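Local coordinates for protein UDP-4-amino-4,6-dideoxy-N-acetyl-beta-L-altrosamine transaminase (Helicobacter pylori, PDB 2FNU) that catalyses the PLP-dependent transamination of a UDP-4-keto-hexose, the second step in making pseudaminic acid, the sialic-acid-like sugar that modifies flagellin, at residues Asp129-Lys133 / Ser281-Pro287; Pro184-Ala188 / Leu238-Leu243. One frame throughout, in Å; residues are numbered along the deposited sequence.

Contact 1: Asp129-Lys133 / Ser281-Pro287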
loop_
_atom_site.group_PDB
_atom_site.type_symbol
_atom_site.label_atom_id
_atom_site.label_comp_id
_atom_site.label_asym_id
_atom_site.label_seq_id
_atom_site.Cartn_x
_atom_site.Cartn_y
_atom_site.Cartn_z
ATOM N N ASP B 129 -14.235 4.302 16.589
ATOM C CA ASP B 129 -15.699 4.313 16.569
ATOM C C ASP B 129 -16.127 2.878 16.306
ATOM O O ASP B 129 -16.275 2.450 15.155
ATOM C CB ASP B 129 -16.195 5.266 15.488
ATOM C CG ASP B 129 -15.692 6.680 15.694
ATOM O OD1 ASP B 129 -15.697 7.158 16.857
ATOM O OD2 ASP B 129 -15.263 7.304 14.707
ATOM N N TYR B 130 -16.303 2.118 17.385
ATOM C CA TYR B 130 -16.549 0.691 17.247
ATOM C C TYR B 130 -17.897 0.424 16.581
ATOM O O TYR B 130 -18.934 0.921 17.034
ATOM C CB TYR B 130 -16.496 0.022 18.623
ATOM C CG TYR B 130 -16.796 -1.457 18.567
ATOM C CD1 TYR B 130 -18.099 -1.920 18.719
ATOM C CD2 TYR B 130 -15.784 -2.376 18.353
ATOM C CE1 TYR B 130 -18.395 -3.267 18.659
ATOM C CE2 TYR B 130 -16.059 -3.742 18.291
ATOM C CZ TYR B 130 -17.372 -4.169 18.434
ATOM O OH TYR B 130 -17.666 -5.516 18.393
ATOM N N ALA B 131 -17.855 -0.402 15.519
ATOM C CA ALA B 131 -19.035 -0.788 14.735
ATOM C C ALA B 131 -19.631 0.354 13.935
ATOM O O ALA B 131 -20.655 0.175 13.277
ATOM C CB ALA B 131 -20.124 -1.460 15.623
ATOM N N GLY B 132 -18.975 1.517 13.977
ATOM C CA GLY B 132 -19.524 2.736 13.397
ATOM C C GLY B 132 -20.096 3.709 14.397
ATOM O O GLY B 132 -20.412 4.844 14.042
ATOM N N LYS B 133 -20.212 3.307 15.659
ATOM C CA LYS B 133 -20.794 4.199 16.658
ATOM C C LYS B 133 -19.756 5.222 17.112
ATOM O O LYS B 133 -18.694 4.862 17.624
ATOM C CB LYS B 133 -21.298 3.402 17.861
ATOM C CG LYS B 133 -21.959 4.293 18.908
ATOM C CD LYS B 133 -22.411 3.474 20.114
ATOM C CE LYS B 133 -23.342 4.266 21.005
ATOM N NZ LYS B 133 -23.864 3.363 22.091
ATOM N N SER B 281 -25.585 5.811 12.671
ATOM C CA SER B 281 -24.343 5.039 12.572
ATOM C C SER B 281 -24.216 4.447 11.182
ATOM O O SER B 281 -25.227 4.154 10.522
ATOM C CB SER B 281 -24.337 3.880 13.584
ATOM O OG SER B 281 -23.305 2.921 13.307
ATOM N N SER B 282 -22.965 4.240 10.757
ATOM C CA SER B 282 -22.698 3.574 9.488
ATOM C C SER B 282 -23.241 2.139 9.495
ATOM O O SER B 282 -23.457 1.542 8.441
ATOM C CB SER B 282 -21.188 3.526 9.268
ATOM O OG SER B 282 -20.596 2.667 10.239
ATOM N N ASN B 283 -23.414 1.565 10.681
ATOM C CA ASN B 283 -23.841 0.167 10.815
ATOM C C ASN B 283 -22.870 -0.783 10.128
ATOM O O ASN B 283 -23.280 -1.740 9.476
ATOM C CB ASN B 283 -25.254 -0.058 10.244
ATOM C CG ASN B 283 -26.322 0.676 11.028
ATOM O OD1 ASN B 283 -27.116 1.454 10.470
ATOM N ND2 ASN B 283 -26.344 0.448 12.326
ATOM N N HIS B 284 -21.569 -0.508 10.266
ATOM C CA HIS B 284 -20.589 -1.441 9.712
ATOM C C HIS B 284 -20.769 -2.846 10.279
ATOM O O HIS B 284 -20.682 -3.843 9.522
ATOM C CB HIS B 284 -19.148 -0.946 9.918
ATOM C CG HIS B 284 -18.131 -1.962 9.540
ATOM N ND1 HIS B 284 -18.137 -2.594 8.310
ATOM C CD2 HIS B 284 -17.099 -2.494 10.232
ATOM C CE1 HIS B 284 -17.151 -3.475 8.267
ATOM N NE2 HIS B 284 -16.508 -3.436 9.421
ATOM N N LEU B 285 -20.975 -2.918 11.600
ATOM C CA LEU B 285 -21.249 -4.196 12.282
ATOM C C LEU B 285 -22.613 -4.168 12.934
ATOM O O LEU B 285 -23.131 -3.077 13.253
ATOM C CB LEU B 285 -20.225 -4.495 13.383
ATOM C CG LEU B 285 -18.736 -4.476 13.033
ATOM C CD1 LEU B 285 -17.841 -4.650 14.281
ATOM C CD2 LEU B 285 -18.416 -5.559 12.014
ATOM N N TYR B 286 -23.168 -5.357 13.166
ATOM C CA TYR B 286 -24.348 -5.501 14.025
ATOM C C TYR B 286 -23.925 -6.405 15.188
ATOM O O TYR B 286 -23.985 -7.634 15.067
ATOM C CB TYR B 286 -25.526 -6.142 13.268
ATOM C CG TYR B 286 -26.772 -6.188 14.111
ATOM C CD1 TYR B 286 -27.674 -5.120 14.104
ATOM C CD2 TYR B 286 -27.018 -7.271 14.962
ATOM C CE1 TYR B 286 -28.837 -5.145 14.901
ATOM C CE2 TYR B 286 -28.153 -7.289 15.764
ATOM C CZ TYR B 286 -29.051 -6.232 15.723
ATOM O OH TYR B 286 -30.184 -6.247 16.511
ATOM N N PRO B 287 -23.408 -5.812 16.279
ATOM C CA PRO B 287 -22.960 -6.601 17.434
ATOM C C PRO B 287 -24.090 -7.016 18.358
ATOM O O PRO B 287 -25.003 -6.225 18.637
ATOM C CB PRO B 287 -22.033 -5.631 18.205
ATOM C CG PRO B 287 -21.827 -4.448 17.276
ATOM C CD PRO B 287 -23.087 -4.383 16.438
HETATM O O HOH W 1 -23.192 0.906 15.225
#
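Loop 129-133 packs against segment 281-287, a loop running into strand 286-290, and A131 is the residue most covered. Its CB lies 3.8 Å from both L285 CB and P287 CG. Y130, chi1 t, lays its ring beside the same two: CE1 is 3.9 Å from P287 CG, and CZ is 4.2 Å from L285 CD1. Y130 OH hydrogen-bonds to the backbone oxygen of H315, a substrate-binding residue. G132 CA sits 3.3 Å from S282 OG. At phi 103° a CB would press on the carbonyl of A131 and strike S281 OG and S282 OG, so the close approach depends on glycine. S281, chi1 t, forms an ST turn: its OG accepts from N283 N at 3.0 Å. A water bridges the two segments, donating to A131 O at 3.3 Å and lying 2.8 Å from S281 OG. S282 adopts p, and its OG hydrogen-bonds to H157 O. The CA-to-CB bond of K133 points away; its extended side chain forms a salt bridge with D106. H284, chi1 t, reaches the side chain of the cofactor-attachment lysine K183, so this contact borders the active site. Loop 129-133 links strand 122-128 to helix 137-146, and strand 344-347 packs against Y130, L285 and P287.

Contact 2: Pro184-Ala188 / Leu238-Leu243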
loop_
_atom_site.group_PDB
_atom_site.type_symbol
_atom_site.label_atom_id
_atom_site.label_comp_id
_atom_site.label_asym_id
_atom_site.label_seq_id
_atom_site.Cartn_x
_atom_site.Cartn_y
_atom_site.Cartn_z
ATOM N N PRO B 184 -18.035 0.260 4.974
ATOM C CA PRO B 184 -19.253 0.959 4.532
ATOM C C PRO B 184 -19.308 1.318 3.048
ATOM O O PRO B 184 -20.368 1.199 2.426
ATOM C CB PRO B 184 -19.288 2.187 5.446
ATOM C CG PRO B 184 -18.748 1.625 6.755
ATOM C CD PRO B 184 -17.561 0.788 6.276
ATOM N N ILE B 185 -18.187 1.774 2.497
ATOM C CA ILE B 185 -18.017 1.810 1.033
ATOM C C ILE B 185 -16.662 1.195 0.772
ATOM O O ILE B 185 -15.829 1.121 1.685
ATOM C CB ILE B 185 -18.072 3.225 0.401
ATOM C CG1 ILE B 185 -16.912 4.099 0.899
ATOM C CG2 ILE B 185 -19.466 3.855 0.588
ATOM C CD1 ILE B 185 -16.738 5.424 0.102
ATOM N N THR B 186 -16.412 0.797 -0.472
ATOM C CA THR B 186 -15.161 0.103 -0.768
ATOM C C THR B 186 -14.433 0.584 -2.015
ATOM O O THR B 186 -15.049 1.071 -2.966
ATOM C CB THR B 186 -15.377 -1.422 -0.887
ATOM O OG1 THR B 186 -14.103 -2.071 -0.928
ATOM C CG2 THR B 186 -16.152 -1.782 -2.175
ATOM N N THR B 187 -13.115 0.433 -1.974
ATOM C CA THR B 187 -12.240 0.567 -3.138
ATOM C C THR B 187 -11.408 -0.730 -3.283
ATOM O O THR B 187 -10.310 -0.695 -3.859
ATOM C CB THR B 187 -11.309 1.798 -2.982
ATOM O OG1 THR B 187 -10.476 1.647 -1.817
ATOM C CG2 THR B 187 -12.142 3.060 -2.825
ATOM N N ALA B 188 -11.950 -1.844 -2.756
ATOM C CA ALA B 188 -11.299 -3.168 -2.628
ATOM C C ALA B 188 -10.286 -3.206 -1.484
ATOM O O ALA B 188 -10.429 -3.995 -0.550
ATOM C CB ALA B 188 -10.670 -3.648 -3.958
ATOM N N LEU B 238 -13.882 3.609 -8.293
ATOM C CA LEU B 238 -14.767 2.809 -7.478
ATOM C C LEU B 238 -15.205 3.573 -6.228
ATOM O O LEU B 238 -16.391 3.606 -5.883
ATOM C CB LEU B 238 -14.071 1.492 -7.132
ATOM C CG LEU B 238 -14.875 0.470 -6.354
ATOM C CD1 LEU B 238 -16.287 0.303 -6.951
ATOM C CD2 LEU B 238 -14.107 -0.874 -6.310
ATOM N N GLY B 239 -14.250 4.200 -5.552
ATOM C CA GLY B 239 -14.584 4.970 -4.339
ATOM C C GLY B 239 -15.558 6.106 -4.561
ATOM O O GLY B 239 -16.498 6.286 -3.775
ATOM N N LEU B 240 -15.323 6.885 -5.618
ATOM C CA LEU B 240 -16.199 8.005 -5.985
ATOM C C LEU B 240 -17.613 7.505 -6.237
ATOM O O LEU B 240 -18.585 8.097 -5.759
ATOM C CB LEU B 240 -15.701 8.685 -7.259
ATOM C CG LEU B 240 -14.884 9.962 -7.254
ATOM C CD1 LEU B 240 -14.474 10.236 -8.699
ATOM C CD2 LEU B 240 -15.693 11.118 -6.695
ATOM N N SER B 241 -17.723 6.403 -6.983
ATOM C CA SER B 241 -19.030 5.871 -7.369
ATOM C C SER B 241 -19.770 5.321 -6.156
ATOM O O SER B 241 -20.983 5.541 -5.989
ATOM C CB SER B 241 -18.856 4.789 -8.448
ATOM O OG SER B 241 -20.118 4.324 -8.893
ATOM N N GLN B 242 -19.043 4.621 -5.289
ATOM C CA GLN B 242 -19.624 4.129 -4.042
ATOM C C GLN B 242 -20.037 5.279 -3.108
ATOM O O GLN B 242 -21.111 5.243 -2.489
ATOM C CB GLN B 242 -18.597 3.229 -3.343
ATOM C CG GLN B 242 -18.445 1.857 -4.010
ATOM C CD GLN B 242 -19.234 0.800 -3.281
ATOM O OE1 GLN B 242 -18.960 0.499 -2.110
ATOM N NE2 GLN B 242 -20.251 0.228 -3.952
ATOM N N LEU B 243 -19.194 6.303 -3.004
ATOM C CA LEU B 243 -19.471 7.428 -2.102
ATOM C C LEU B 243 -20.761 8.142 -2.496
ATOM O O LEU B 243 -21.508 8.594 -1.625
ATOM C CB LEU B 243 -18.296 8.421 -2.074
ATOM C CG LEU B 243 -18.458 9.595 -1.116
ATOM C CD1 LEU B 243 -18.568 9.139 0.340
ATOM C CD2 LEU B 243 -17.269 10.516 -1.290
#
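This is a buried loop-to-helix contact, in which the loop after the cofactor-attachment lysine K183 lies along helix 233-244. One direct hydrogen bond fixes it: T186 N donates to Q242 OE1 at 3.0 Å. The other end of the Q242 amide, NE2, hydrogen-bonds to D15 and to the backbone oxygen of C10, so this side chain ties three parts of the chain together. I185 points toward the helix, with its CB 3.8 Å from Q242 CB and its CD1 4.0 Å from L243 CB. G239 lets the loop come close: T187 CG2 is 3.5 Å from G239 CA, where a CB would clash. L238 CG packs 3.4 Å from T186 O. T186 also forms an ST turn, its OG1 accepting from A188 N at 2.8 Å. The loop joins strands 174-178 and 191-195 of the mixed sheet. Helix 13-23 packs on L238, helix 32-45 covers T187 and L243, and I234 of the second subunit packs on L238.

In the fold
Contacts 1 and 2 both lie next to K183, the lysine that carries PLP in the resting enzyme but is not linked to the cofactor here. Their centres are about 18 Å apart, yet they touch at P184: its CG is 4.0 Å from S282 CB, and its CD is 4.0 Å from H284 ND1. In contact 1 the H284 side chain lies about 3 Å from that of K183, about 5 Å from the bound UDP-sugar and about 6 Å from PMP. Contact 2 begins at P184, directly after K183; its T187 side chain is about 8 Å from PMP. R253 hydrogen-bonds to the backbone oxygens of both S282 and P184, giving the two contacts a shared partner.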